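Long-range contacts in 361aa long hypothetical D-aminopeptidase (Pyrococcus horikoshii, PDB 2DRH), which is of unknown function but is probably an aminopeptidase of the S58 (DmpA) peptidase family: residues 222-233 with 340-348; 248-258 with 301-312. All coordinates share one frame; numbering follows the deposited sequence.

Contact 1 (222-233 with 340-348); sequences VGLELKNWPGRG and VRYALPKEE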
loop_
_atom_site.group_PDB
_atom_site.type_symbol
_atom_site.label_atom_id
_atom_site.label_comp_id
_atom_site.label_asym_id
_atom_site.label_seq_id
_atom_site.Cartn_x
_atom_site.Cartn_y
_atom_site.Cartn_z
ATOM N N VAL A 222 11.427 26.447 20.122
ATOM C CA VAL A 222 12.253 27.504 19.561
ATOM C C VAL A 222 11.493 28.347 18.539
ATOM O O VAL A 222 11.819 29.509 18.320
ATOM C CB VAL A 222 13.511 26.911 18.893
ATOM C CG1 VAL A 222 14.338 28.016 18.271
ATOM C CG2 VAL A 222 14.333 26.131 19.925
ATOM N N GLY A 223 10.481 27.759 17.916
ATOM C CA GLY A 223 9.701 28.487 16.930
ATOM C C GLY A 223 8.930 29.644 17.535
ATOM O O GLY A 223 8.945 30.755 16.998
ATOM N N LEU A 224 8.253 29.386 18.652
ATOM C CA LEU A 224 7.477 30.416 19.339
ATOM C C LEU A 224 8.360 31.510 19.929
ATOM O O LEU A 224 8.038 32.699 19.846
ATOM C CB LEU A 224 6.637 29.785 20.446
ATOM C CG LEU A 224 5.469 28.930 19.960
ATOM C CD1 LEU A 224 4.791 28.271 21.150
ATOM C CD2 LEU A 224 4.487 29.806 19.186
ATOM N N GLU A 225 9.479 31.109 20.523
ATOM C CA GLU A 225 10.401 32.069 21.110
ATOM C C GLU A 225 10.936 33.034 20.052
ATOM O O GLU A 225 11.292 34.172 20.358
ATOM C CB GLU A 225 11.569 31.341 21.783
ATOM C CG GLU A 225 11.212 30.599 23.069
ATOM C CD GLU A 225 10.653 31.516 24.154
ATOM O OE1 GLU A 225 11.074 32.692 24.232
ATOM O OE2 GLU A 225 9.802 31.055 24.943
ATOM N N LEU A 226 10.993 32.583 18.804
ATOM C CA LEU A 226 11.497 33.421 17.721
ATOM C C LEU A 226 10.389 33.864 16.760
ATOM O O LEU A 226 10.649 34.143 15.593
ATOM C CB LEU A 226 12.610 32.682 16.962
ATOM C CG LEU A 226 13.983 32.638 17.660
ATOM C CD1 LEU A 226 13.858 32.023 19.040
ATOM C CD2 LEU A 226 14.969 31.844 16.818
ATOM N N LYS A 227 9.161 33.924 17.267
ATOM C CA LYS A 227 7.994 34.342 16.486
ATOM C C LYS A 227 8.254 35.546 15.590
ATOM O O LYS A 227 8.062 35.498 14.377
ATOM C CB LYS A 227 6.848 34.735 17.416
ATOM C CG LYS A 227 6.054 33.609 18.023
ATOM C CD LYS A 227 5.335 34.096 19.279
ATOM C CE LYS A 227 4.603 35.414 19.043
ATOM N NZ LYS A 227 3.631 35.320 17.917
ATOM N N ASN A 228 8.687 36.630 16.216
ATOM C CA ASN A 228 8.919 37.895 15.531
ATOM C C ASN A 228 10.214 38.075 14.745
ATOM O O ASN A 228 10.429 39.136 14.148
ATOM C CB ASN A 228 8.762 39.024 16.548
ATOM C CG ASN A 228 7.389 39.024 17.199
ATOM O OD1 ASN A 228 7.257 39.247 18.404
ATOM N ND2 ASN A 228 6.356 38.777 16.400
ATOM N N TRP A 229 11.080 37.068 14.734
ATOM C CA TRP A 229 12.318 37.195 13.975
ATOM C C TRP A 229 11.908 37.401 12.511
ATOM O O TRP A 229 11.024 36.714 12.005
ATOM C CB TRP A 229 13.179 35.940 14.136
ATOM C CG TRP A 229 14.596 36.138 13.695
ATOM C CD1 TRP A 229 15.098 35.961 12.438
ATOM C CD2 TRP A 229 15.681 36.615 14.498
ATOM N NE1 TRP A 229 16.432 36.300 12.407
ATOM C CE2 TRP A 229 16.815 36.705 13.658
ATOM C CE3 TRP A 229 15.806 36.978 15.847
ATOM C CZ2 TRP A 229 18.062 37.146 14.125
ATOM C CZ3 TRP A 229 17.047 37.417 16.312
ATOM C CH2 TRP A 229 18.159 37.497 15.450
ATOM N N PRO A 230 12.539 38.363 11.817
ATOM C CA PRO A 230 12.248 38.684 10.412
ATOM C C PRO A 230 12.229 37.498 9.446
ATOM O O PRO A 230 12.688 36.405 9.774
ATOM C CB PRO A 230 13.347 39.687 10.052
ATOM C CG PRO A 230 13.637 40.351 11.348
ATOM C CD PRO A 230 13.653 39.191 12.313
ATOM N N GLY A 231 11.691 37.736 8.251
ATOM C CA GLY A 231 11.643 36.708 7.227
ATOM C C GLY A 231 10.371 35.888 7.118
ATOM O O GLY A 231 10.340 34.911 6.373
ATOM N N ARG A 232 9.324 36.272 7.839
ATOM C CA ARG A 232 8.075 35.520 7.791
ATOM C C ARG A 232 7.280 35.775 6.520
ATOM O O ARG A 232 7.358 36.856 5.935
ATOM C CB ARG A 232 7.218 35.826 9.027
ATOM C CG ARG A 232 7.881 35.393 10.333
ATOM C CD ARG A 232 6.897 35.299 11.491
ATOM N NE ARG A 232 5.801 34.372 11.210
ATOM C CZ ARG A 232 5.036 33.817 12.145
ATOM N NH1 ARG A 232 5.250 34.087 13.427
ATOM N NH2 ARG A 232 4.045 33.005 11.800
ATOM N N GLY A 233 6.529 34.761 6.092
ATOM C CA GLY A 233 5.724 34.879 4.888
ATOM C C GLY A 233 5.648 33.588 4.088
ATOM O O GLY A 233 6.483 32.691 4.234
ATOM N N VAL A 340 13.005 37.205 1.382
ATOM C CA VAL A 340 14.188 36.839 2.153
ATOM C C VAL A 340 13.896 35.902 3.323
ATOM O O VAL A 340 12.871 36.019 3.992
ATOM C CB VAL A 340 14.921 38.092 2.712
ATOM C CG1 VAL A 340 15.287 39.038 1.575
ATOM C CG2 VAL A 340 14.048 38.799 3.734
ATOM N N ARG A 341 14.816 34.964 3.541
ATOM C CA ARG A 341 14.735 33.994 4.627
ATOM C C ARG A 341 16.049 34.131 5.378
ATOM O O ARG A 341 17.123 33.997 4.784
ATOM C CB ARG A 341 14.614 32.556 4.098
ATOM C CG ARG A 341 13.318 32.217 3.380
ATOM C CD ARG A 341 12.087 32.433 4.252
ATOM N NE ARG A 341 10.955 31.652 3.758
ATOM C CZ ARG A 341 9.681 31.873 4.078
ATOM N NH1 ARG A 341 9.358 32.863 4.896
ATOM N NH2 ARG A 341 8.730 31.097 3.578
ATOM N N TYR A 342 15.963 34.400 6.677
ATOM C CA TYR A 342 17.147 34.570 7.499
ATOM C C TYR A 342 17.544 33.283 8.184
ATOM O O TYR A 342 16.696 32.494 8.579
ATOM C CB TYR A 342 16.917 35.648 8.557
ATOM C CG TYR A 342 16.660 37.017 7.986
ATOM C CD1 TYR A 342 15.387 37.385 7.547
ATOM C CD2 TYR A 342 17.694 37.946 7.873
ATOM C CE1 TYR A 342 15.154 38.650 7.010
ATOM C CE2 TYR A 342 17.473 39.209 7.337
ATOM C CZ TYR A 342 16.203 39.555 6.908
ATOM O OH TYR A 342 15.989 40.805 6.374
ATOM N N ALA A 343 18.849 33.085 8.327
ATOM C CA ALA A 343 19.367 31.894 8.976
ATOM C C ALA A 343 18.991 31.929 10.444
ATOM O O ALA A 343 18.985 32.991 11.067
ATOM C CB ALA A 343 20.873 31.839 8.835
ATOM N N LEU A 344 18.666 30.766 10.994
ATOM C CA LEU A 344 18.307 30.659 12.402
ATOM C C LEU A 344 19.418 31.275 13.257
ATOM O O LEU A 344 20.564 30.833 13.202
ATOM C CB LEU A 344 18.133 29.184 12.766
ATOM C CG LEU A 344 17.666 28.814 14.172
ATOM C CD1 LEU A 344 16.209 29.229 14.364
ATOM C CD2 LEU A 344 17.823 27.309 14.355
ATOM N N PRO A 345 19.097 32.309 14.054
ATOM C CA PRO A 345 20.093 32.966 14.913
ATOM C C PRO A 345 20.654 32.031 15.991
ATOM O O PRO A 345 20.012 31.788 17.012
ATOM C CB PRO A 345 19.315 34.142 15.498
ATOM C CG PRO A 345 17.905 33.627 15.535
ATOM C CD PRO A 345 17.785 32.967 14.186
ATOM N N LYS A 346 21.870 31.539 15.763
ATOM C CA LYS A 346 22.522 30.597 16.673
ATOM C C LYS A 346 22.807 31.066 18.101
ATOM O O LYS A 346 22.685 30.279 19.042
ATOM C CB LYS A 346 23.800 30.065 16.012
ATOM C CG LYS A 346 23.503 29.198 14.787
ATOM C CD LYS A 346 24.764 28.733 14.054
ATOM C CE LYS A 346 25.421 29.867 13.279
ATOM N NZ LYS A 346 24.518 30.459 12.244
ATOM N N GLU A 347 23.186 32.330 18.279
ATOM C CA GLU A 347 23.452 32.848 19.621
ATOM C C GLU A 347 22.125 33.011 20.354
ATOM O O GLU A 347 22.045 32.854 21.568
ATOM C CB GLU A 347 24.174 34.193 19.558
ATOM C CG GLU A 347 25.612 34.102 19.086
ATOM C CD GLU A 347 26.442 33.143 19.922
ATOM O OE1 GLU A 347 26.366 33.213 21.168
ATOM O OE2 GLU A 347 27.178 32.323 19.332
ATOM N N GLU A 348 21.084 33.333 19.597
ATOM C CA GLU A 348 19.750 33.497 20.152
ATOM C C GLU A 348 19.312 32.099 20.583
ATOM O O GLU A 348 18.772 31.900 21.676
ATOM C CB GLU A 348 18.816 34.029 19.068
ATOM C CG GLU A 348 17.552 34.672 19.575
ATOM C CD GLU A 348 17.823 35.960 20.312
ATOM O OE1 GLU A 348 18.573 36.804 19.775
ATOM O OE2 GLU A 348 17.283 36.134 21.424
HETATM O O HOH W 1 19.095 36.095 11.173
HETATM O O HOH W 2 13.668 34.153 8.080
#
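Pro345 sets its CG over the Trp229 indole, 3.6 Å from the centroid of the six-membered ring and 5° off the normal, a CH-pi contact over the centre of the face. Beside it, Pro345 CB sits 3.5 Å from Trp229 CZ2. Pro230 CD covers the opposite face toward the rim, leaving the indole sandwiched between two prolines. The Trp229 side chain swings out in this direction because CG is anti to the backbone N (chi1 -165°). Leu226 CD2 closes the tight end, touching Pro345 CG at 3.7 Å and, across at about a right angle, Leu344 CD1 at 3.8 Å.

The packing sits where two secondary-structure elements meet: a type I beta turn from Leu226 to Trp229, which follows helix 222-225, and the N-cap of helix 346-355, a position taken by Pro345. Leu349 and Ile352 of that helix extend the apolar patch.

On the looser side, around the exposed Pro230 and the indole edge, water takes a larger part. One water in the indole plane accepts from Trp229 NE1 and donates to Ala343 O, while another links Pro230 O to Tyr342 N. Pro230 CB touches Tyr342 CE1 at 3.7 Å. Beyond Pro230 the buried Arg341 closes this end, its guanidinium meeting two backbone carbonyls by its edge: NH1 donates to Gly231 O at 2.7 Å, and NH1 and NH2 together grip Gly233 O end-on, NH2 at 2.8 Å. Ser177 binds Arg341 NE, and Tyr140 adds a cation-pi contact.

Contact 2 (248-258 with 301-312); sequences APLTGRQLNRV and KALPDSVISPLF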
loop_
_atom_site.group_PDB
_atom_site.type_symbol
_atom_site.label_atom_id
_atom_site.label_comp_id
_atom_site.label_asym_id
_atom_site.label_seq_id
_atom_site.Cartn_x
_atom_site.Cartn_y
_atom_site.Cartn_z
ATOM N N ALA A 248 23.972 -1.734 7.904
ATOM C CA ALA A 248 23.368 -2.898 8.533
ATOM C C ALA A 248 22.665 -3.734 7.464
ATOM O O ALA A 248 21.982 -3.193 6.596
ATOM C CB ALA A 248 22.364 -2.457 9.601
ATOM N N PRO A 249 22.843 -5.065 7.499
ATOM C CA PRO A 249 22.198 -5.935 6.509
ATOM C C PRO A 249 20.687 -5.982 6.739
ATOM O O PRO A 249 20.228 -6.373 7.811
ATOM C CB PRO A 249 22.873 -7.284 6.746
ATOM C CG PRO A 249 23.149 -7.258 8.216
ATOM C CD PRO A 249 23.690 -5.852 8.413
ATOM N N LEU A 250 19.927 -5.577 5.728
ATOM C CA LEU A 250 18.461 -5.542 5.817
ATOM C C LEU A 250 17.809 -5.790 4.462
ATOM O O LEU A 250 18.280 -5.297 3.441
ATOM C CB LEU A 250 18.005 -4.181 6.329
ATOM C CG LEU A 250 18.517 -3.663 7.674
ATOM C CD1 LEU A 250 18.292 -2.149 7.743
ATOM C CD2 LEU A 250 17.818 -4.371 8.816
ATOM N N THR A 251 16.721 -6.551 4.459
ATOM C CA THR A 251 16.001 -6.849 3.229
ATOM C C THR A 251 15.181 -5.620 2.819
ATOM O O THR A 251 15.109 -4.640 3.563
ATOM C CB THR A 251 15.048 -8.029 3.429
ATOM O OG1 THR A 251 13.961 -7.630 4.280
ATOM C CG2 THR A 251 15.797 -9.212 4.083
ATOM N N GLY A 252 14.584 -5.673 1.633
ATOM C CA GLY A 252 13.776 -4.564 1.155
ATOM C C GLY A 252 12.666 -4.221 2.135
ATOM O O GLY A 252 12.487 -3.061 2.499
ATOM N N ARG A 253 11.936 -5.237 2.579
ATOM C CA ARG A 253 10.840 -5.042 3.522
ATOM C C ARG A 253 11.296 -4.281 4.754
ATOM O O ARG A 253 10.632 -3.341 5.200
ATOM C CB ARG A 253 10.258 -6.393 3.949
ATOM C CG ARG A 253 9.193 -6.290 5.040
ATOM C CD ARG A 253 8.790 -7.672 5.506
ATOM N NE ARG A 253 9.971 -8.423 5.920
ATOM C CZ ARG A 253 10.613 -8.225 7.064
ATOM N NH1 ARG A 253 10.180 -7.304 7.915
ATOM N NH2 ARG A 253 11.689 -8.943 7.355
ATOM N N GLN A 254 12.435 -4.693 5.301
ATOM C CA GLN A 254 12.995 -4.059 6.488
ATOM C C GLN A 254 13.399 -2.622 6.222
ATOM O O GLN A 254 13.309 -1.774 7.105
ATOM C CB GLN A 254 14.213 -4.854 6.985
ATOM C CG GLN A 254 13.856 -6.233 7.501
ATOM C CD GLN A 254 15.057 -6.993 8.040
ATOM O OE1 GLN A 254 16.007 -7.280 7.305
ATOM N NE2 GLN A 254 15.019 -7.320 9.330
ATOM N N LEU A 255 13.857 -2.344 5.007
ATOM C CA LEU A 255 14.261 -0.990 4.668
ATOM C C LEU A 255 13.027 -0.080 4.526
ATOM O O LEU A 255 13.125 1.132 4.710
ATOM C CB LEU A 255 15.127 -1.005 3.402
ATOM C CG LEU A 255 16.531 -1.604 3.674
ATOM C CD1 LEU A 255 17.221 -2.026 2.385
ATOM C CD2 LEU A 255 17.376 -0.578 4.416
ATOM N N ASN A 256 11.870 -0.660 4.214
ATOM C CA ASN A 256 10.648 0.141 4.132
ATOM C C ASN A 256 10.303 0.536 5.563
ATOM O O ASN A 256 9.837 1.646 5.813
ATOM C CB ASN A 256 9.483 -0.653 3.536
ATOM C CG ASN A 256 9.498 -0.661 2.022
ATOM O OD1 ASN A 256 9.882 0.325 1.390
ATOM N ND2 ASN A 256 9.058 -1.766 1.431
ATOM N N ARG A 257 10.558 -0.373 6.505
ATOM C CA ARG A 257 10.277 -0.100 7.912
ATOM C C ARG A 257 11.178 1.039 8.383
ATOM O O ARG A 257 10.722 1.977 9.037
ATOM C CB ARG A 257 10.519 -1.352 8.770
ATOM C CG ARG A 257 9.740 -2.594 8.330
ATOM C CD ARG A 257 9.955 -3.758 9.298
ATOM N NE ARG A 257 9.176 -3.619 10.531
ATOM C CZ ARG A 257 9.449 -4.252 11.671
ATOM N NH1 ARG A 257 10.494 -5.070 11.742
ATOM N NH2 ARG A 257 8.671 -4.081 12.737
ATOM N N VAL A 258 12.462 0.951 8.044
ATOM C CA VAL A 258 13.426 1.978 8.410
ATOM C C VAL A 258 12.985 3.340 7.859
ATOM O O VAL A 258 13.006 4.342 8.565
ATOM C CB VAL A 258 14.842 1.620 7.858
ATOM C CG1 VAL A 258 15.765 2.809 7.973
ATOM C CG2 VAL A 258 15.425 0.419 8.641
ATOM N N LYS A 301 22.191 -11.196 3.401
ATOM C CA LYS A 301 22.529 -11.087 4.815
ATOM C C LYS A 301 21.454 -10.176 5.388
ATOM O O LYS A 301 21.116 -9.165 4.775
ATOM C CB LYS A 301 23.899 -10.431 5.012
ATOM C CG LYS A 301 25.084 -11.256 4.517
ATOM C CD LYS A 301 26.394 -10.488 4.684
ATOM C CE LYS A 301 26.341 -9.154 3.942
ATOM N NZ LYS A 301 27.609 -8.376 4.024
ATOM N N ALA A 302 20.921 -10.528 6.554
ATOM C CA ALA A 302 19.878 -9.720 7.165
ATOM C C ALA A 302 19.709 -9.964 8.658
ATOM O O ALA A 302 19.730 -11.102 9.130
ATOM C CB ALA A 302 18.552 -9.970 6.452
ATOM N N LEU A 303 19.533 -8.877 9.395
ATOM C CA LEU A 303 19.325 -8.944 10.832
ATOM C C LEU A 303 17.889 -9.356 11.111
ATOM O O LEU A 303 16.969 -8.935 10.409
ATOM C CB LEU A 303 19.571 -7.576 11.469
ATOM C CG LEU A 303 20.990 -7.004 11.403
ATOM C CD1 LEU A 303 20.960 -5.530 11.743
ATOM C CD2 LEU A 303 21.896 -7.766 12.360
ATOM N N PRO A 304 17.676 -10.195 12.133
ATOM C CA PRO A 304 16.311 -10.615 12.456
ATOM C C PRO A 304 15.568 -9.397 12.987
ATOM O O PRO A 304 16.115 -8.636 13.783
ATOM C CB PRO A 304 16.524 -11.681 13.527
ATOM C CG PRO A 304 17.777 -11.209 14.210
ATOM C CD PRO A 304 18.649 -10.826 13.044
ATOM N N ASP A 305 14.329 -9.207 12.547
ATOM C CA ASP A 305 13.541 -8.057 12.979
ATOM C C ASP A 305 13.512 -7.816 14.480
ATOM O O ASP A 305 13.403 -6.681 14.928
ATOM C CB ASP A 305 12.112 -8.180 12.444
ATOM C CG ASP A 305 12.040 -7.947 10.956
ATOM O OD1 ASP A 305 12.276 -6.801 10.529
ATOM O OD2 ASP A 305 11.766 -8.906 10.206
ATOM N N SER A 306 13.629 -8.881 15.259
ATOM C CA SER A 306 13.592 -8.760 16.715
ATOM C C SER A 306 14.768 -7.981 17.307
ATOM O O SER A 306 14.718 -7.572 18.470
ATOM C CB SER A 306 13.549 -10.149 17.356
ATOM O OG SER A 306 14.784 -10.820 17.172
ATOM N N VAL A 307 15.821 -7.763 16.526
ATOM C CA VAL A 307 16.971 -7.035 17.056
ATOM C C VAL A 307 17.253 -5.682 16.405
ATOM O O VAL A 307 18.291 -5.076 16.674
ATOM C CB VAL A 307 18.272 -7.886 16.956
ATOM C CG1 VAL A 307 18.041 -9.269 17.554
ATOM C CG2 VAL A 307 18.724 -7.984 15.518
ATOM N N ILE A 308 16.335 -5.182 15.578
ATOM C CA ILE A 308 16.601 -3.916 14.903
ATOM C C ILE A 308 15.980 -2.629 15.436
ATOM O O ILE A 308 16.074 -1.590 14.780
ATOM C CB ILE A 308 16.263 -4.021 13.406
ATOM C CG1 ILE A 308 14.765 -4.269 13.219
ATOM C CG2 ILE A 308 17.077 -5.144 12.774
ATOM C CD1 ILE A 308 14.372 -4.504 11.769
ATOM N N SER A 309 15.366 -2.671 16.613
ATOM C CA SER A 309 14.754 -1.464 17.165
ATOM C C SER A 309 15.777 -0.336 17.335
ATOM O O SER A 309 15.450 0.845 17.147
ATOM C CB SER A 309 14.054 -1.776 18.489
ATOM O OG SER A 309 12.941 -2.629 18.266
ATOM N N PRO A 310 17.033 -0.681 17.691
ATOM C CA PRO A 310 18.047 0.359 17.850
ATOM C C PRO A 310 18.218 1.131 16.542
ATOM O O PRO A 310 18.430 2.345 16.553
ATOM C CB PRO A 310 19.294 -0.440 18.224
ATOM C CG PRO A 310 18.725 -1.551 19.028
ATOM C CD PRO A 310 17.541 -1.974 18.190
ATOM N N LEU A 311 18.121 0.433 15.412
ATOM C CA LEU A 311 18.259 1.102 14.123
ATOM C C LEU A 311 17.052 2.030 13.873
ATOM O O LEU A 311 17.191 3.082 13.247
ATOM C CB LEU A 311 18.395 0.070 12.993
ATOM C CG LEU A 311 19.632 -0.849 13.046
ATOM C CD1 LEU A 311 19.466 -1.994 12.070
ATOM C CD2 LEU A 311 20.893 -0.067 12.720
ATOM N N PHE A 312 15.876 1.644 14.358
ATOM C CA PHE A 312 14.688 2.489 14.192
ATOM C C PHE A 312 14.889 3.786 14.977
ATOM O O PHE A 312 14.582 4.875 14.493
ATOM C CB PHE A 312 13.429 1.792 14.720
ATOM C CG PHE A 312 12.947 0.644 13.871
ATOM C CD1 PHE A 312 13.520 0.366 12.637
ATOM C CD2 PHE A 312 11.887 -0.149 14.309
ATOM C CE1 PHE A 312 13.043 -0.683 11.850
ATOM C CE2 PHE A 312 11.406 -1.195 13.533
ATOM C CZ PHE A 312 11.985 -1.462 12.302
#
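Gln254, in the first turn of helix 252-268, points its CB toward 301-312 and carries an extended chain (chi2 -178°) into the bend after strand 298-302. CB itself makes no close contact there, but CG passes 3.5 Å from Asp305 OD1. Beyond CD the amide divides its work. OE1 accepts from Thr251 N at 3.0 Å, in the carbonyl plane on a lone pair; this bond and a weak one from Gln254 N to Thr251 OG1 make the helix's N-terminal capping box. NE2 donates to Leu303 O at 2.8 Å and, from above the carboxylate plane, to Asp305 OD1 at 3.0 Å. A leucine in its place would probably leave Leu303 O and Thr251 N without these partners and take one donor from Asp305 OD1.

Asp305 OD2 uses its syn lone pair for a salt bridge with Arg253 NH2 (2.9 Å). OD1 forms another to Arg257 NH1 through a weak bond; Asn275 of the third subunit is that nitrogen's stronger partner. Phe312 sets its edge against the Arg257 guanidinium face, planes 89° apart. Helix 252-268 packs beside the start of helix 309-328, Tyr199 and Val201 of strand 198-207 line the adjoining apolar residues, and Ala302 pairs antiparallel with a strand of the second subunit.

In the fold
Contacts 1 and 2 lie on opposite sides of the chain's centre, their own centres 38 Å apart and their nearest atoms about 22 Å apart. Along the chain the order is 222-233, 248-258, 301-312, 340-348, so the longer closure made by contact 1 encloses that of contact 2. Strand 240-246, in the large mixed sheet, runs between the two first segments. Helix 309-328 links the second ones: it starts within contact 2, and Leu327 and Leu328 near its far end touch Leu344 and Lys346 of contact 1. Their surroundings differ too. Contact 2 meets two further subunits of the four-chain assembly, whereas no other chain of the assembly touches contact 1.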